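Local structure of GNA33 (Neisseria gonorrhoeae FA 1090, 2G5D) at residues V45-L48 and S49-H52; A341-R344 and H345-T348; A356-P360 and V361-A365. The protein probably acts as an exolytic lytic transglycosylase, cleaving the glycosidic bond between MurNAc and GlcNAc in peptidoglycan and leaving a 1,6-anhydro bond in the MurNAc. All coordinates share one frame; numbering follows the deposited sequence.

Interaction 1: residues V45-L48 and S49-H52; sequences VPHL and SMPH
Met50 sets off with CG anti to its own carbonyl carbon (chi1 -62°) and then bends at chi3 (-87°), which turns the methyl end back on His47. The CE atom of Met50 comes to rest 3.4 Å from His47 O and 3.6 Å from His47 CA, and it meets the imidazole obliquely rather than squarely. Ser49 likewise has its first torsion turned so that OG stands beside its backbone N; this lays the hydroxyl oxygen alongside the ring of Pro46, with Ser49 OG 3.6 Å from Pro46 CD. The chain itself is wound by two successive i to i+3 bonds. Ser49 N donates to Pro46 O at 3.1 Å, and Met50 N donates to His47 O at 3.2 Å, the latter at an N-H...O angle of 158°. Such a pair is the hallmark of a short 3-10 turn, here placed just after strand 40-44 in the connection that leads to helix 58-72, on the outside of the beta-barrel domain. While Pro46, Leu48 and Ser49 stay on the surface, Met50 is buried: it packs against Phe354, Trp409 and Leu411 of two barrel strands and against Pro105. His47, whose ring also meets that of Trp53, lies partly exposed. On the approach to the turn the Val45 side chain makes a loose contact with Ser49, Val45 CB lying 4.2 Å from Ser49 CB. Beyond Met50 the backbone becomes extended and leaves the turn through Pro51.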
loop_
_atom_site.group_PDB
_atom_site.type_symbol
_atom_site.label_atom_id
_atom_site.label_comp_id
_atom_site.label_asym_id
_atom_site.label_seq_id
_atom_site.Cartn_x
_atom_site.Cartn_y
_atom_site.Cartn_z
ATOM N N VAL A 45 25.039 -7.628 -11.110
ATOM C CA VAL A 45 25.943 -8.421 -10.285
ATOM C C VAL A 45 25.477 -9.872 -10.383
ATOM O O VAL A 45 24.361 -10.110 -10.824
ATOM C CB VAL A 45 25.931 -7.952 -8.785
ATOM C CG1 VAL A 45 26.521 -6.567 -8.644
ATOM C CG2 VAL A 45 24.484 -8.002 -8.165
ATOM N N PRO A 46 26.335 -10.845 -9.978
ATOM C CA PRO A 46 25.888 -12.248 -9.862
ATOM C C PRO A 46 24.771 -12.443 -8.822
ATOM O O PRO A 46 24.697 -11.681 -7.852
ATOM C CB PRO A 46 27.157 -12.988 -9.417
ATOM C CG PRO A 46 28.304 -12.071 -9.828
ATOM C CD PRO A 46 27.767 -10.686 -9.638
ATOM N N HIS A 47 23.940 -13.476 -9.011
ATOM C CA HIS A 47 22.890 -13.836 -8.049
ATOM C C HIS A 47 23.433 -14.100 -6.652
ATOM O O HIS A 47 22.781 -13.776 -5.680
ATOM C CB HIS A 47 22.074 -15.053 -8.532
ATOM C CG HIS A 47 21.379 -14.826 -9.838
ATOM N ND1 HIS A 47 20.032 -14.541 -9.921
ATOM C CD2 HIS A 47 21.855 -14.785 -11.108
ATOM C CE1 HIS A 47 19.697 -14.370 -11.189
ATOM N NE2 HIS A 47 20.792 -14.489 -11.926
ATOM N N LEU A 48 24.620 -14.703 -6.584
ATOM C CA LEU A 48 25.265 -15.093 -5.316
ATOM C C LEU A 48 25.974 -13.947 -4.602
ATOM O O LEU A 48 26.499 -14.093 -3.512
ATOM C CB LEU A 48 26.192 -16.289 -5.527
ATOM C CG LEU A 48 25.453 -17.650 -5.419
ATOM C CD1 LEU A 48 26.343 -18.771 -5.954
ATOM C CD2 LEU A 48 25.041 -17.963 -3.957
ATOM N N SER A 49 25.968 -12.792 -5.220
ATOM C CA SER A 49 26.287 -11.559 -4.500
ATOM C C SER A 49 25.169 -11.071 -3.522
ATOM O O SER A 49 25.421 -10.203 -2.675
ATOM C CB SER A 49 26.700 -10.473 -5.494
ATOM O OG SER A 49 27.933 -10.837 -6.093
ATOM N N MET A 50 23.951 -11.610 -3.660
ATOM C CA MET A 50 22.879 -11.376 -2.688
ATOM C C MET A 50 23.054 -12.282 -1.450
ATOM O O MET A 50 23.259 -13.483 -1.583
ATOM C CB MET A 50 21.482 -11.519 -3.320
ATOM C CG MET A 50 21.260 -10.512 -4.418
ATOM S SD MET A 50 19.768 -10.607 -5.421
ATOM C CE MET A 50 20.214 -11.739 -6.733
ATOM N N PRO A 51 23.056 -11.673 -0.249
ATOM C CA PRO A 51 23.349 -12.438 0.955
ATOM C C PRO A 51 22.214 -13.428 1.261
ATOM O O PRO A 51 21.054 -13.067 1.154
ATOM C CB PRO A 51 23.490 -11.365 2.040
ATOM C CG PRO A 51 22.722 -10.170 1.534
ATOM C CD PRO A 51 22.774 -10.245 0.021
ATOM N N HIS A 52 22.568 -14.671 1.589
ATOM C CA HIS A 52 21.587 -15.733 1.862
ATOM C C HIS A 52 20.682 -16.099 0.686
ATOM O O HIS A 52 19.650 -16.741 0.872
ATOM C CB HIS A 52 20.740 -15.406 3.091
ATOM C CG HIS A 52 21.531 -15.288 4.349
ATOM N ND1 HIS A 52 20.969 -14.888 5.542
ATOM C CD2 HIS A 52 22.848 -15.503 4.601
ATOM C CE1 HIS A 52 21.903 -14.870 6.478
ATOM N NE2 HIS A 52 23.055 -15.223 5.928
#

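Interaction 2: residues A341-R344 and H345-T348; sequences AIDR and HYIT
His345 meets Asp343 first through its backbone: His345 N donates to Asp343 OD1 at 3.0 Å, reaching the oxygen from above the carboxylate plane. Asp343 holds its CG anti to the backbone N (chi1 176°), which carries the carboxylate forward along the turn. The imidazole crosses it with the two planes 70° apart, His345 CD2 lying 3.3 Å from Asp343 OD1, while ND1 bonds to Arg421 O. Next comes Tyr346, whose amide is one of two that Asp343 O takes: Tyr346 N at 3.0 Å and Ile347 N at 2.9 Å. The tyrosine ring runs alongside the aspartate with the planes almost perpendicular, and Asp343 OD2 lies at the ring edge, 3.4 Å from Tyr346 CD1. OD2 itself is bonded to Gly381 N, and the Tyr346 hydroxyl to Gly38 O. The side chain of Ile347 packs on Ile342, CG1 of Ile347 being 3.8 Å from CB of Ile342; Ala372 of the neighbouring strand also touches both isoleucines. A water accepts from Arg344 NE, donates to Ile347 O at 2.7 Å and bonds weakly to Arg344 O, tying the arginine to the far end of the turn. With its OD1 holding the amide two residues ahead and its carbonyl holding those three and four ahead, Asp343 forms an Asx motif, here turning the chain between two strands of the 3D domain, whose fold is akin to the double-psi beta barrel.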
loop_
_atom_site.group_PDB
_atom_site.type_symbol
_atom_site.label_atom_id
_atom_site.label_comp_id
_atom_site.label_asym_id
_atom_site.label_seq_id
_atom_site.Cartn_x
_atom_site.Cartn_y
_atom_site.Cartn_z
ATOM N N ALA A 341 6.208 -2.317 -1.011
ATOM C CA ALA A 341 5.979 -1.074 -1.740
ATOM C C ALA A 341 7.291 -0.360 -2.084
ATOM O O ALA A 341 8.223 -0.309 -1.266
ATOM C CB ALA A 341 5.010 -0.118 -0.962
ATOM N N ILE A 342 7.331 0.214 -3.288
ATOM C CA ILE A 342 8.534 0.833 -3.851
ATOM C C ILE A 342 8.210 2.181 -4.515
ATOM O O ILE A 342 7.055 2.576 -4.595
ATOM C CB ILE A 342 9.244 -0.115 -4.888
ATOM C CG1 ILE A 342 8.234 -0.758 -5.858
ATOM C CG2 ILE A 342 10.005 -1.241 -4.181
ATOM C CD1 ILE A 342 7.642 0.209 -6.943
ATOM N N ASP A 343 9.242 2.849 -5.015
ATOM C CA ASP A 343 9.096 4.098 -5.742
ATOM C C ASP A 343 9.255 3.750 -7.217
ATOM O O ASP A 343 10.308 3.286 -7.638
ATOM C CB ASP A 343 10.143 5.115 -5.249
ATOM C CG ASP A 343 10.121 6.434 -6.020
ATOM O OD1 ASP A 343 9.326 6.618 -6.963
ATOM O OD2 ASP A 343 10.930 7.310 -5.683
ATOM N N ARG A 344 8.203 3.989 -7.987
ATOM C CA ARG A 344 8.162 3.642 -9.412
ATOM C C ARG A 344 9.002 4.526 -10.334
ATOM O O ARG A 344 9.153 4.224 -11.517
ATOM C CB ARG A 344 6.728 3.639 -9.904
ATOM C CG ARG A 344 5.933 2.437 -9.468
ATOM C CD ARG A 344 4.570 2.482 -10.120
ATOM N NE ARG A 344 4.676 2.039 -11.508
ATOM C CZ ARG A 344 3.644 1.876 -12.326
ATOM N NH1 ARG A 344 2.413 2.123 -11.899
ATOM N NH2 ARG A 344 3.851 1.452 -13.571
ATOM N N HIS A 345 9.520 5.627 -9.807
ATOM C CA HIS A 345 10.535 6.397 -10.504
ATOM C C HIS A 345 11.754 5.542 -10.729
ATOM O O HIS A 345 12.518 5.783 -11.667
ATOM C CB HIS A 345 10.956 7.616 -9.685
ATOM C CG HIS A 345 9.935 8.710 -9.640
ATOM N ND1 HIS A 345 9.301 9.180 -10.766
ATOM C CD2 HIS A 345 9.480 9.464 -8.609
ATOM C CE1 HIS A 345 8.479 10.161 -10.432
ATOM N NE2 HIS A 345 8.570 10.355 -9.129
ATOM N N TYR A 346 11.934 4.557 -9.842
ATOM C CA TYR A 346 13.181 3.807 -9.728
ATOM C C TYR A 346 13.027 2.296 -9.937
ATOM O O TYR A 346 13.900 1.667 -10.560
ATOM C CB TYR A 346 13.889 4.144 -8.401
ATOM C CG TYR A 346 14.356 5.600 -8.344
ATOM C CD1 TYR A 346 13.732 6.523 -7.508
ATOM C CD2 TYR A 346 15.378 6.066 -9.184
ATOM C CE1 TYR A 346 14.132 7.871 -7.480
ATOM C CE2 TYR A 346 15.788 7.404 -9.163
ATOM C CZ TYR A 346 15.166 8.299 -8.302
ATOM O OH TYR A 346 15.563 9.620 -8.260
ATOM N N ILE A 347 11.926 1.725 -9.440
ATOM C CA ILE A 347 11.692 0.270 -9.488
ATOM C C ILE A 347 10.571 -0.050 -10.461
ATOM O O ILE A 347 9.527 0.600 -10.447
ATOM C CB ILE A 347 11.327 -0.352 -8.079
ATOM C CG1 ILE A 347 12.362 0.034 -7.000
ATOM C CG2 ILE A 347 11.108 -1.886 -8.181
ATOM C CD1 ILE A 347 13.817 -0.247 -7.357
ATOM N N THR A 348 10.820 -1.040 -11.322
ATOM C CA THR A 348 9.834 -1.491 -12.292
ATOM C C THR A 348 8.752 -2.255 -11.518
ATOM O O THR A 348 9.067 -3.134 -10.714
ATOM C CB THR A 348 10.494 -2.356 -13.399
ATOM O OG1 THR A 348 11.524 -1.588 -14.042
ATOM C CG2 THR A 348 9.465 -2.760 -14.447
HETATM O O HOH W 1 7.613 1.350 -12.223
#

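Interaction 3: residues A356-P360 and V361-A365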
loop_
_atom_site.group_PDB
_atom_site.type_symbol
_atom_site.label_atom_id
_atom_site.label_comp_id
_atom_site.label_asym_id
_atom_site.label_seq_id
_atom_site.Cartn_x
_atom_site.Cartn_y
_atom_site.Cartn_z
ATOM N N ALA A 356 18.072 -6.935 1.581
ATOM C CA ALA A 356 18.971 -7.227 2.669
ATOM C C ALA A 356 18.785 -6.172 3.764
ATOM O O ALA A 356 19.143 -5.003 3.596
ATOM C CB ALA A 356 20.425 -7.212 2.155
ATOM N N THR A 357 18.219 -6.585 4.896
ATOM C CA THR A 357 17.966 -5.638 5.978
ATOM C C THR A 357 18.106 -6.285 7.359
ATOM O O THR A 357 18.807 -7.287 7.508
ATOM C CB THR A 357 16.621 -4.831 5.739
ATOM O OG1 THR A 357 16.452 -3.824 6.741
ATOM C CG2 THR A 357 15.398 -5.733 5.667
ATOM N N ALA A 358 17.486 -5.686 8.368
ATOM C CA ALA A 358 17.423 -6.286 9.696
ATOM C C ALA A 358 15.970 -6.535 10.098
ATOM O O ALA A 358 15.097 -5.701 9.842
ATOM C CB ALA A 358 18.117 -5.405 10.709
ATOM N N HIS A 359 15.722 -7.697 10.698
ATOM C CA HIS A 359 14.424 -8.020 11.284
ATOM C C HIS A 359 14.025 -6.972 12.341
ATOM O O HIS A 359 14.804 -6.703 13.246
ATOM C CB HIS A 359 14.445 -9.429 11.873
ATOM C CG HIS A 359 13.090 -9.947 12.248
ATOM N ND1 HIS A 359 12.413 -9.525 13.373
ATOM C CD2 HIS A 359 12.289 -10.858 11.645
ATOM C CE1 HIS A 359 11.252 -10.147 13.442
ATOM N NE2 HIS A 359 11.154 -10.964 12.407
ATOM N N PRO A 360 12.825 -6.360 12.204
ATOM C CA PRO A 360 12.358 -5.256 13.072
ATOM C C PRO A 360 12.272 -5.533 14.577
ATOM O O PRO A 360 12.208 -4.577 15.357
ATOM C CB PRO A 360 10.967 -4.915 12.509
ATOM C CG PRO A 360 10.560 -6.092 11.737
ATOM C CD PRO A 360 11.829 -6.663 11.161
ATOM N N VAL A 361 12.263 -6.802 14.989
ATOM C CA VAL A 361 12.306 -7.120 16.420
ATOM C C VAL A 361 13.586 -7.865 16.824
ATOM O O VAL A 361 14.272 -7.442 17.763
ATOM C CB VAL A 361 11.001 -7.834 16.946
ATOM C CG1 VAL A 361 9.733 -7.137 16.427
ATOM C CG2 VAL A 361 10.967 -9.322 16.588
ATOM N N THR A 362 13.927 -8.944 16.118
ATOM C CA THR A 362 15.148 -9.724 16.432
ATOM C C THR A 362 16.455 -9.026 16.034
ATOM O O THR A 362 17.540 -9.407 16.504
ATOM C CB THR A 362 15.133 -11.163 15.828
ATOM O OG1 THR A 362 15.282 -11.109 14.397
ATOM C CG2 THR A 362 13.856 -11.903 16.207
ATOM N N ARG A 363 16.342 -8.013 15.168
ATOM C CA ARG A 363 17.487 -7.237 14.666
ATOM C C ARG A 363 18.501 -8.093 13.900
ATOM O O ARG A 363 19.461 -7.561 13.337
ATOM C CB ARG A 363 18.162 -6.412 15.793
ATOM C CG ARG A 363 17.421 -5.106 16.175
ATOM C CD ARG A 363 17.566 -4.038 15.075
ATOM N NE ARG A 363 16.487 -3.041 15.054
ATOM C CZ ARG A 363 15.518 -3.003 14.143
ATOM N NH1 ARG A 363 15.473 -3.915 13.175
ATOM N NH2 ARG A 363 14.584 -2.054 14.195
ATOM N N LYS A 364 18.277 -9.411 13.886
ATOM C CA LYS A 364 19.028 -10.358 13.045
ATOM C C LYS A 364 18.832 -10.076 11.549
ATOM O O LYS A 364 17.935 -9.311 11.159
ATOM C CB LYS A 364 18.598 -11.802 13.333
ATOM C CG LYS A 364 19.030 -12.389 14.681
ATOM C CD LYS A 364 18.383 -13.760 14.857
ATOM C CE LYS A 364 18.548 -14.308 16.260
ATOM N NZ LYS A 364 17.701 -15.521 16.422
ATOM N N ALA A 365 19.652 -10.726 10.719
ATOM C CA ALA A 365 19.629 -10.524 9.272
ATOM C C ALA A 365 18.306 -10.984 8.652
ATOM O O ALA A 365 17.865 -12.127 8.870
ATOM C CB ALA A 365 20.829 -11.228 8.605
#
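The ND1 atom of His359 is gripped by two backbone amides: Val361 N and Thr362 N each donate to it at 3.2 Å, on nearly straight bonds and somewhat tilted from the ring plane. Holding CG anti to the backbone N (chi1 -168°), His359 swings its imidazole over the turn that follows, where Val361 lies alongside it, with CG2 of Val361 3.3 Å from CE1 of His359. Thr362 crosses the ring obliquely and sets its CG2 over a face, while Thr362 OG1 comes within 3.1 Å of His359 CB. The backbone closes the loop twice. His359 N donates to Lys364 O at 2.8 Å (165° at the hydrogen), and Arg363 N to His359 O at 2.8 Å. The side chain of Arg363 bends back at chi2, bringing Pro360 O over one face of the guanidinium, toward its rim, while Ala358 O lies at its edge. Ala358 and Ala365 form an antiparallel non-hydrogen-bonded pair, marking this as the beta-hairpin between strands 352-358 and 365-375 of the 3D domain. Leu398 of helix 393-401 touches His359, Pro360 and Val361. Since ND1 accepts two N-H groups, it should carry no proton, and a neutral imidazole with its hydrogen on NE2 is the likely form, the ring serving as acceptor for two amides of the turn.

Overall arrangement
All three interactions shape connections around the barrel domain, and interactions 2 and 3 fall within the 3D domain in consecutive links: interaction 2 leads from strand 339-342 to strand 352-358, and interaction 3 leads from that strand to strand 365-375. They do not touch, their centres being 23 Å apart and their nearest atoms about 11 Å. Interaction 1 comes from the far earlier part of the chain, yet reaches interaction 3 directly: Pro51 CG packs on Ala356 CB at 3.8 Å, with centres 18 Å apart. From interaction 2 it is separated by about 12 Å between nearest atoms. Strand 352-358 thus relates all three, beginning after interaction 2, meeting interaction 1 at Phe354 and Ala356 and ending in interaction 3.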